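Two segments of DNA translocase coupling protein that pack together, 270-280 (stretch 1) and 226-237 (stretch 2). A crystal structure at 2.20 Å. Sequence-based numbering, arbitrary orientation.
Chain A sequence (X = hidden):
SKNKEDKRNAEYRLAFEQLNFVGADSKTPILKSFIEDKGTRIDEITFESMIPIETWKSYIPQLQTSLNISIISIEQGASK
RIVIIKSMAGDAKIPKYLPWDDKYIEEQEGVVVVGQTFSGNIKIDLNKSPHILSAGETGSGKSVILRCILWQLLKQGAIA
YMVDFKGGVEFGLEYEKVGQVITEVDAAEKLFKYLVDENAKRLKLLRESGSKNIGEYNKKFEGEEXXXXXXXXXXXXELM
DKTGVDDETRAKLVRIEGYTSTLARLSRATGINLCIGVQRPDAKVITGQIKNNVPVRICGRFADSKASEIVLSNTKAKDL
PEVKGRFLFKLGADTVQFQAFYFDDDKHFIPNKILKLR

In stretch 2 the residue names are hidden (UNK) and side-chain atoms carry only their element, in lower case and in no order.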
ATOM      1  N   THR A 270     -19.152  -3.610 -11.613  1.00 30.30           N
ATOM      2  CA  THR A 270     -18.889  -4.254 -12.911  1.00 28.15           C
ATOM      3  C   THR A 270     -17.675  -5.213 -12.952  1.00 31.25           C
ATOM      4  O   THR A 270     -17.450  -5.871 -13.972  1.00 29.41           O
ATOM      5  CB  THR A 270     -18.769  -3.187 -13.984  1.00 31.96           C
ATOM      6  OG1 THR A 270     -17.662  -2.370 -13.660  1.00 32.47           O
ATOM      7  CG2 THR A 270     -20.039  -2.321 -14.123  1.00 26.17           C
ATOM      8  N   GLY A 271     -16.916  -5.313 -11.864  1.00 27.33           N
ATOM      9  CA  GLY A 271     -15.792  -6.239 -11.840  1.00 26.08           C
ATOM     10  C   GLY A 271     -14.639  -5.813 -12.734  1.00 30.41           C
ATOM     11  O   GLY A 271     -13.976  -6.656 -13.328  1.00 31.81           O
ATOM     12  N   ILE A 272     -14.385  -4.509 -12.837  1.00 25.16           N
ATOM     13  CA  ILE A 272     -13.222  -3.961 -13.523  1.00 24.98           C
ATOM     14  C   ILE A 272     -12.421  -3.233 -12.423  1.00 30.54           C
ATOM     15  O   ILE A 272     -12.881  -2.208 -11.892  1.00 32.20           O
ATOM     16  CB  ILE A 272     -13.553  -3.058 -14.737  1.00 28.81           C
ATOM     17  CG1 ILE A 272     -14.543  -3.754 -15.722  1.00 28.90           C
ATOM     18  CG2 ILE A 272     -12.253  -2.576 -15.424  1.00 29.19           C
ATOM     19  CD1 ILE A 272     -14.922  -3.019 -16.951  1.00 34.19           C
ATOM     20  N   ASN A 273     -11.222  -3.758 -12.097  1.00 25.99           N
ATOM     21  CA  ASN A 273     -10.388  -3.261 -11.011  1.00 27.07           C
ATOM     22  C   ASN A 273      -9.063  -2.641 -11.436  1.00 31.89           C
ATOM     23  O   ASN A 273      -8.310  -3.219 -12.220  1.00 30.06           O
ATOM     24  CB  ASN A 273     -10.147  -4.380  -9.985  1.00 27.13           C
ATOM     25  CG  ASN A 273     -11.416  -5.119  -9.629  1.00 38.92           C
ATOM     26  OD1 ASN A 273     -11.610  -6.253 -10.013  1.00 33.60           O
ATOM     27  ND2 ASN A 273     -12.317  -4.489  -8.906  1.00 28.59           N
ATOM     28  N   LEU A 274      -8.790  -1.448 -10.906  1.00 31.65           N
ATOM     29  CA  LEU A 274      -7.541  -0.715 -11.172  1.00 32.12           C
ATOM     30  C   LEU A 274      -6.557  -0.918 -10.028  1.00 35.96           C
ATOM     31  O   LEU A 274      -6.935  -0.697  -8.875  1.00 34.53           O
ATOM     32  CB  LEU A 274      -7.824   0.790 -11.355  1.00 31.47           C
ATOM     33  CG  LEU A 274      -8.628   1.159 -12.590  1.00 36.63           C
ATOM     34  CD1 LEU A 274      -9.193   2.569 -12.481  1.00 36.47           C
ATOM     35  CD2 LEU A 274      -7.806   1.001 -13.858  1.00 38.89           C
ATOM     36  N   CYS A 275      -5.330  -1.365 -10.341  1.00 34.12           N
ATOM     37  CA  CYS A 275      -4.223  -1.550  -9.391  1.00 37.01           C
ATOM     38  C   CYS A 275      -3.141  -0.627  -9.875  1.00 35.95           C
ATOM     39  O   CYS A 275      -2.509  -0.890 -10.912  1.00 33.77           O
ATOM     40  CB  CYS A 275      -3.741  -3.000  -9.328  1.00 41.07           C
ATOM     41  SG  CYS A 275      -4.944  -4.152  -8.615  1.00 47.69           S
ATOM     42  N   ILE A 276      -2.975   0.497  -9.166  1.00 30.85           N
ATOM     43  CA  ILE A 276      -2.080   1.581  -9.568  1.00 30.31           C
ATOM     44  C   ILE A 276      -0.832   1.713  -8.702  1.00 33.62           C
ATOM     45  O   ILE A 276      -0.933   1.825  -7.486  1.00 31.69           O
ATOM     46  CB  ILE A 276      -2.852   2.928  -9.593  1.00 34.23           C
ATOM     47  CG1 ILE A 276      -4.214   2.822 -10.304  1.00 34.82           C
ATOM     48  CG2 ILE A 276      -1.986   4.045 -10.201  1.00 35.38           C
ATOM     49  CD1 ILE A 276      -5.184   3.932  -9.943  1.00 35.83           C
ATOM     50  N   GLY A 277       0.323   1.795  -9.352  1.00 29.98           N
ATOM     51  CA  GLY A 277       1.592   2.065  -8.693  1.00 28.90           C
ATOM     52  C   GLY A 277       1.990   3.519  -8.881  1.00 33.69           C
ATOM     53  O   GLY A 277       1.745   4.111  -9.944  1.00 32.29           O
ATOM     54  N   VAL A 278       2.567   4.119  -7.830  1.00 31.61           N
ATOM     55  CA  VAL A 278       3.073   5.495  -7.834  1.00 33.15           C
ATOM     56  C   VAL A 278       4.429   5.544  -7.117  1.00 35.39           C
ATOM     57  O   VAL A 278       4.536   5.183  -5.943  1.00 33.35           O
ATOM     58  CB  VAL A 278       2.087   6.574  -7.295  1.00 39.93           C
ATOM     59  CG1 VAL A 278       1.043   6.950  -8.324  1.00 40.20           C
ATOM     60  CG2 VAL A 278       1.403   6.130  -6.025  1.00 40.71           C
ATOM     61  N   GLN A 279       5.457   5.996  -7.812  1.00 33.17           N
ATOM     62  CA  GLN A 279       6.777   6.089  -7.189  1.00 33.96           C
ATOM     63  C   GLN A 279       7.002   7.408  -6.398  1.00 40.73           C
ATOM     64  O   GLN A 279       7.645   7.408  -5.329  1.00 40.45           O
ATOM     65  CB  GLN A 279       7.868   5.916  -8.242  1.00 34.24           C
ATOM     66  CG  GLN A 279       9.231   5.676  -7.631  1.00 47.18           C
ATOM     67  CD  GLN A 279      10.283   5.902  -8.659  1.00 70.82           C
ATOM     68  OE1 GLN A 279      10.902   6.972  -8.714  1.00 71.64           O
ATOM     69  NE2 GLN A 279      10.484   4.905  -9.508  1.00 57.13           N
ATOM     70  N   ARG A 280       6.516   8.511  -6.961  1.00 36.24           N
ATOM     71  CA  ARG A 280       6.721   9.842  -6.431  1.00 37.31           C
ATOM     72  C   ARG A 280       5.364  10.537  -6.297  1.00 41.78           C
ATOM     73  O   ARG A 280       4.834  11.030  -7.297  1.00 40.43           O
ATOM     74  CB  ARG A 280       7.658  10.616  -7.400  1.00 40.66           C
ATOM     75  CG  ARG A 280       8.444  11.755  -6.760  1.00 48.15           C
ATOM     76  CD  ARG A 280       9.112  12.663  -7.795  1.00 55.10           C
ATOM     77  NE  ARG A 280       8.173  13.123  -8.816  1.00 57.36           N
ATOM     78  CZ  ARG A 280       7.356  14.162  -8.684  1.00 70.10           C
ATOM     79  NH1 ARG A 280       7.392  14.910  -7.588  1.00 55.15           N
ATOM     80  NH2 ARG A 280       6.518  14.483  -9.662  1.00 56.26           N
ATOM     81  N   UNK A 226     -19.494 -13.030 -17.425  1.00 43.32           N
ATOM     82  CA  UNK A 226     -18.623 -11.860 -17.475  1.00 40.68           C
ATOM     83  C   UNK A 226     -17.503 -12.159 -16.482  1.00 38.62           C
ATOM     84  O   UNK A 226     -17.756 -12.657 -15.395  1.00 37.66           O
ATOM     85  c   UNK A 226     -20.124  -9.714 -19.260  1.00 46.43           C
ATOM     86  c   UNK A 226     -21.310  -9.002 -17.192  1.00 45.77           C
ATOM     87  c   UNK A 226     -19.369 -10.575 -17.046  1.00 40.28           C
ATOM     88  c   UNK A 226     -20.557 -10.146 -17.885  1.00 44.95           C
ATOM     89  N   UNK A 227     -16.284 -11.910 -16.875  1.00 33.22           N
ATOM     90  CA  UNK A 227     -15.138 -12.175 -16.018  1.00 31.65           C
ATOM     91  C   UNK A 227     -14.614 -10.891 -15.411  1.00 33.56           C
ATOM     92  O   UNK A 227     -14.671  -9.831 -16.053  1.00 30.03           O
ATOM     93  n   UNK A 227     -13.637 -17.288 -17.647  1.00 77.67           N
ATOM     94  c   UNK A 227     -14.380 -14.198 -17.445  1.00 42.91           C
ATOM     95  c   UNK A 227     -13.400 -16.208 -18.646  1.00 66.27           C
ATOM     96  c   UNK A 227     -13.124 -14.879 -17.989  1.00 54.03           C
ATOM     97  c   UNK A 227     -14.025 -12.823 -16.848  1.00 34.49           C
ATOM     98  N   UNK A 228     -14.040 -10.996 -14.192  1.00 30.49           N
ATOM     99  CA  UNK A 228     -13.343  -9.874 -13.559  1.00 29.75           C
ATOM    100  C   UNK A 228     -12.189  -9.433 -14.480  1.00 28.02           C
ATOM    101  O   UNK A 228     -11.481 -10.283 -15.018  1.00 24.89           O
ATOM    102  c   UNK A 228     -13.833  -9.102  -8.816  1.00 34.97           C
ATOM    103  c   UNK A 228     -11.686  -9.401 -10.011  1.00 36.69           C
ATOM    104  c   UNK A 228     -12.033  -9.136 -11.477  1.00 40.12           C
ATOM    105  n   UNK A 228     -13.771  -7.784  -8.950  1.00 29.62           N
ATOM    106  c   UNK A 228     -12.766 -10.291 -12.185  1.00 28.72           C
ATOM    107  n   UNK A 228     -14.889  -9.645  -8.235  1.00 34.01           N
ATOM    108  n   UNK A 228     -12.858  -9.870  -9.277  1.00 32.09           N
ATOM    109  N   UNK A 229     -12.035  -8.127 -14.678  1.00 23.57           N
ATOM    110  CA  UNK A 229     -10.930  -7.548 -15.428  1.00 23.79           C
ATOM    111  C   UNK A 229      -9.996  -6.803 -14.441  1.00 29.83           C
ATOM    112  O   UNK A 229     -10.456  -5.922 -13.715  1.00 28.40           O
ATOM    113  c   UNK A 229     -10.207  -5.865 -17.176  1.00 29.57           C
ATOM    114  c   UNK A 229     -12.199  -7.372 -17.653  1.00 28.12           C
ATOM    115  c   UNK A 229     -11.411  -6.594 -16.562  1.00 27.53           C
ATOM    116  c   UNK A 229     -13.066  -6.483 -18.602  1.00 29.10           C
ATOM    117  N   UNK A 230      -8.690  -7.151 -14.421  1.00 27.02           N
ATOM    118  CA  UNK A 230      -7.717  -6.444 -13.592  1.00 26.40           C
ATOM    119  C   UNK A 230      -6.794  -5.622 -14.489  1.00 29.06           C
ATOM    120  O   UNK A 230      -6.278  -6.117 -15.491  1.00 27.67           O
ATOM    121  c   UNK A 230      -6.004  -6.461 -11.672  1.00 31.11           C
ATOM    122  c   UNK A 230      -6.291  -8.564 -13.212  1.00 29.85           C
ATOM    123  c   UNK A 230      -4.991  -7.173 -10.811  1.00 47.17           C
ATOM    124  c   UNK A 230      -6.970  -7.338 -12.559  1.00 30.00           C
ATOM    125  N   UNK A 231      -6.651  -4.347 -14.164  1.00 26.32           N
ATOM    126  CA  UNK A 231      -5.833  -3.405 -14.925  1.00 25.77           C
ATOM    127  C   UNK A 231      -4.706  -2.955 -14.005  1.00 27.69           C
ATOM    128  O   UNK A 231      -4.960  -2.320 -12.986  1.00 26.39           O
ATOM    129  c   UNK A 231      -7.956  -2.660 -16.112  1.00 27.60           C
ATOM    130  c   UNK A 231      -5.833  -1.321 -16.371  1.00 28.46           C
ATOM    131  c   UNK A 231      -6.663  -2.204 -15.439  1.00 28.53           C
ATOM    132  N   UNK A 232      -3.482  -3.294 -14.355  1.00 23.70           N
ATOM    133  CA  UNK A 232      -2.331  -2.964 -13.522  1.00 24.06           C
ATOM    134  C   UNK A 232      -1.589  -1.843 -14.195  1.00 28.15           C
ATOM    135  O   UNK A 232      -1.160  -1.995 -15.333  1.00 27.45           O
ATOM    136  c   UNK A 232      -2.212  -5.371 -12.719  1.00 29.67           C
ATOM    137  c   UNK A 232      -0.281  -3.824 -12.260  1.00 30.76           C
ATOM    138  c   UNK A 232      -1.412  -4.189 -13.244  1.00 29.90           C
ATOM    139  N   UNK A 233      -1.470  -0.714 -13.511  1.00 24.73           N
ATOM    140  CA  UNK A 233      -0.764   0.442 -14.046  1.00 25.13           C
ATOM    141  C   UNK A 233       0.491   0.519 -13.198  1.00 31.16           C
ATOM    142  O   UNK A 233       0.426   0.846 -12.009  1.00 32.13           O
ATOM    143  c   UNK A 233      -2.951   1.549 -14.853  1.00 27.10           C
ATOM    144  c   UNK A 233      -0.889   2.990 -14.275  1.00 29.02           C
ATOM    145  c   UNK A 233      -1.671   1.713 -13.962  1.00 28.39           C
ATOM    146  c   UNK A 233      -4.078   2.534 -14.559  1.00 26.72           C
ATOM    147  N   UNK A 234       1.628   0.167 -13.796  1.00 28.58           N
ATOM    148  CA  UNK A 234       2.923   0.168 -13.109  1.00 29.60           C
ATOM    149  C   UNK A 234       3.293   1.543 -12.580  1.00 34.32           C
ATOM    150  O   UNK A 234       3.808   1.642 -11.469  1.00 34.01           O
ATOM    151  c   UNK A 234       5.367  -0.513 -13.294  1.00 49.38           C
ATOM    152  o   UNK A 234       6.261   0.341 -13.496  1.00 52.10           O
ATOM    153  o   UNK A 234       5.500  -1.486 -12.498  1.00 51.37           O
ATOM    154  c   UNK A 234       4.038  -0.354 -14.027  1.00 31.47           C
ATOM    155  N   UNK A 235       3.011   2.614 -13.354  1.00 29.64           N
ATOM    156  CA  UNK A 235       3.363   3.946 -12.896  1.00 29.36           C
ATOM    157  C   UNK A 235       2.334   4.932 -13.359  1.00 33.07           C
ATOM    158  O   UNK A 235       2.226   5.184 -14.570  1.00 34.29           O
ATOM    159  c   UNK A 235       5.268   5.727 -12.955  1.00 42.42           C
ATOM    160  o   UNK A 235       5.616   5.509 -10.600  1.00 36.51           O
ATOM    161  o   UNK A 235       4.121   6.983 -11.290  1.00 36.16           O
ATOM    162  c   UNK A 235       4.995   6.111 -11.511  1.00 54.46           C
ATOM    163  c   UNK A 235       4.813   4.313 -13.329  1.00 30.91           C
ATOM    164  N   UNK A 236       1.566   5.491 -12.401  1.00 28.46           N
ATOM    165  CA  UNK A 236       0.507   6.468 -12.686  1.00 28.64           C
ATOM    166  C   UNK A 236       1.048   7.745 -13.346  1.00 34.60           C
ATOM    167  O   UNK A 236       0.345   8.314 -14.182  1.00 35.21           O
ATOM    168  c   UNK A 236      -1.623   7.616 -11.572  1.00 32.75           C
ATOM    169  c   UNK A 236      -2.266   7.839 -10.237  1.00 35.33           C
ATOM    170  c   UNK A 236      -2.606   6.954 -12.517  1.00 32.09           C
ATOM    171  c   UNK A 236      -0.301   6.818 -11.421  1.00 28.23           C
ATOM    172  N   UNK A 237       2.291   8.171 -13.011  1.00 31.28           N
ATOM    173  CA  UNK A 237       2.908   9.374 -13.608  1.00 31.80           C
ATOM    174  C   UNK A 237       2.997   9.300 -15.143  1.00 36.35           C
ATOM    175  O   UNK A 237       2.867  10.326 -15.791  1.00 36.58           O
ATOM    176  c   UNK A 237       4.283   9.641 -13.008  1.00 32.05           C
TER
HETATM  177  O   HOH W   1     -15.039  -5.179  -8.120  1.00 36.74           O
HETATM  178  O   HOH W   2       5.378   8.746  -9.642  1.00 34.82           O

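Position 226 carries four side-chain carbons forked at the second, the pattern of leucine; its CA-to-CB bond points toward stretch 1, yet no side-chain atom comes within contact distance. This is Leu 226. At 227 four carbons in a row end in a nitrogen, and its CA-to-CB bond points away from stretch 1: Lys 227.

Position 228 has three carbons, a nitrogen, and then a carbon bearing two more nitrogens, a guanidinium. One terminal nitrogen lies 2.9 Å from Asn 273 OD1, near the guanidinium plane. The residue is Arg 228, and its NH1 donates to Asn 273 OD1, while water 1 accepts from both Arg 228 NH1 and Asn 273 ND2, closing a second link between the two side chains.

At 229 four carbons fork at the first, one arm being two carbons long, which marks isoleucine. The end of the long arm lies 4.2 Å from Ile 272 CG1. Ile 229 also begins the strand pairing: its N donates to Gly 271 O (2.8 Å) and its O accepts from Asn 273 N (2.8 Å). The same fork appears at 230, on the other face of the sheet, where the tip of the long arm reaches Cys 275 SG at 3.7 Å; this is Ile 230.

Position 231 has three carbons, one carrying the other two, hence Val 231. Its CB packs against Leu 274 CD2 at 3.8 Å, and its CG2 approaches Ile 272 CG2 at 4.4 Å. Position 232 repeats that three-carbon fork on the face of Cys 275, one methyl lying 4.4 Å from Cys 275 CB, and is Val 232. At 233 the four-carbon fork with one longer arm returns, its tip 4.1 Å from Leu 274 CD2: Ile 233.

Position 234 has two carbons, the second carrying two oxygens, and its CA-to-CB bond points away from stretch 1; it is Asp 234. Its backbone nevertheless matters, because an ideal CB on Gly 277 would sit 2.6 Å from Asp 234 O, a clash that glycine avoids.

Position 235 shows three carbons, the third carrying two oxygens. One oxygen lies 2.8 Å from Gln 279 N, so Glu 235 accepts that hydrogen bond through OE1. Its OE2 accepts from the backbone N of 237 at 2.8 Å, capping the helix that follows, and also from water 2, which in turn accepts from Arg 280 N.

Position 236 has four carbons forked at the second, the first of them 3.4 Å from Val 278 CG1 and 3.5 Å from Ile 276 CG2; this is Leu 236. A single carbon at 237 leaves Ala 237.

The contact is a parallel strand pair. Backbone hydrogen bonds alternate between the strands from Gly 271 to Gly 277, setting the register, while aliphatic side chains pack beside one another on the face of Ile 272, Leu 274 and Ile 276, and on the other face Cys 275 packs against Ile 230 and Val 232. Beyond the strand of stretch 2, Leu 236 N still donates to Gly 277 O (2.8 Å), and polar side chains tie both ends: Arg 228 to Asn 273, and Glu 235 to the backbone of Gln 279.

Stretch 2 (226-237) LKRIIVVIDELA
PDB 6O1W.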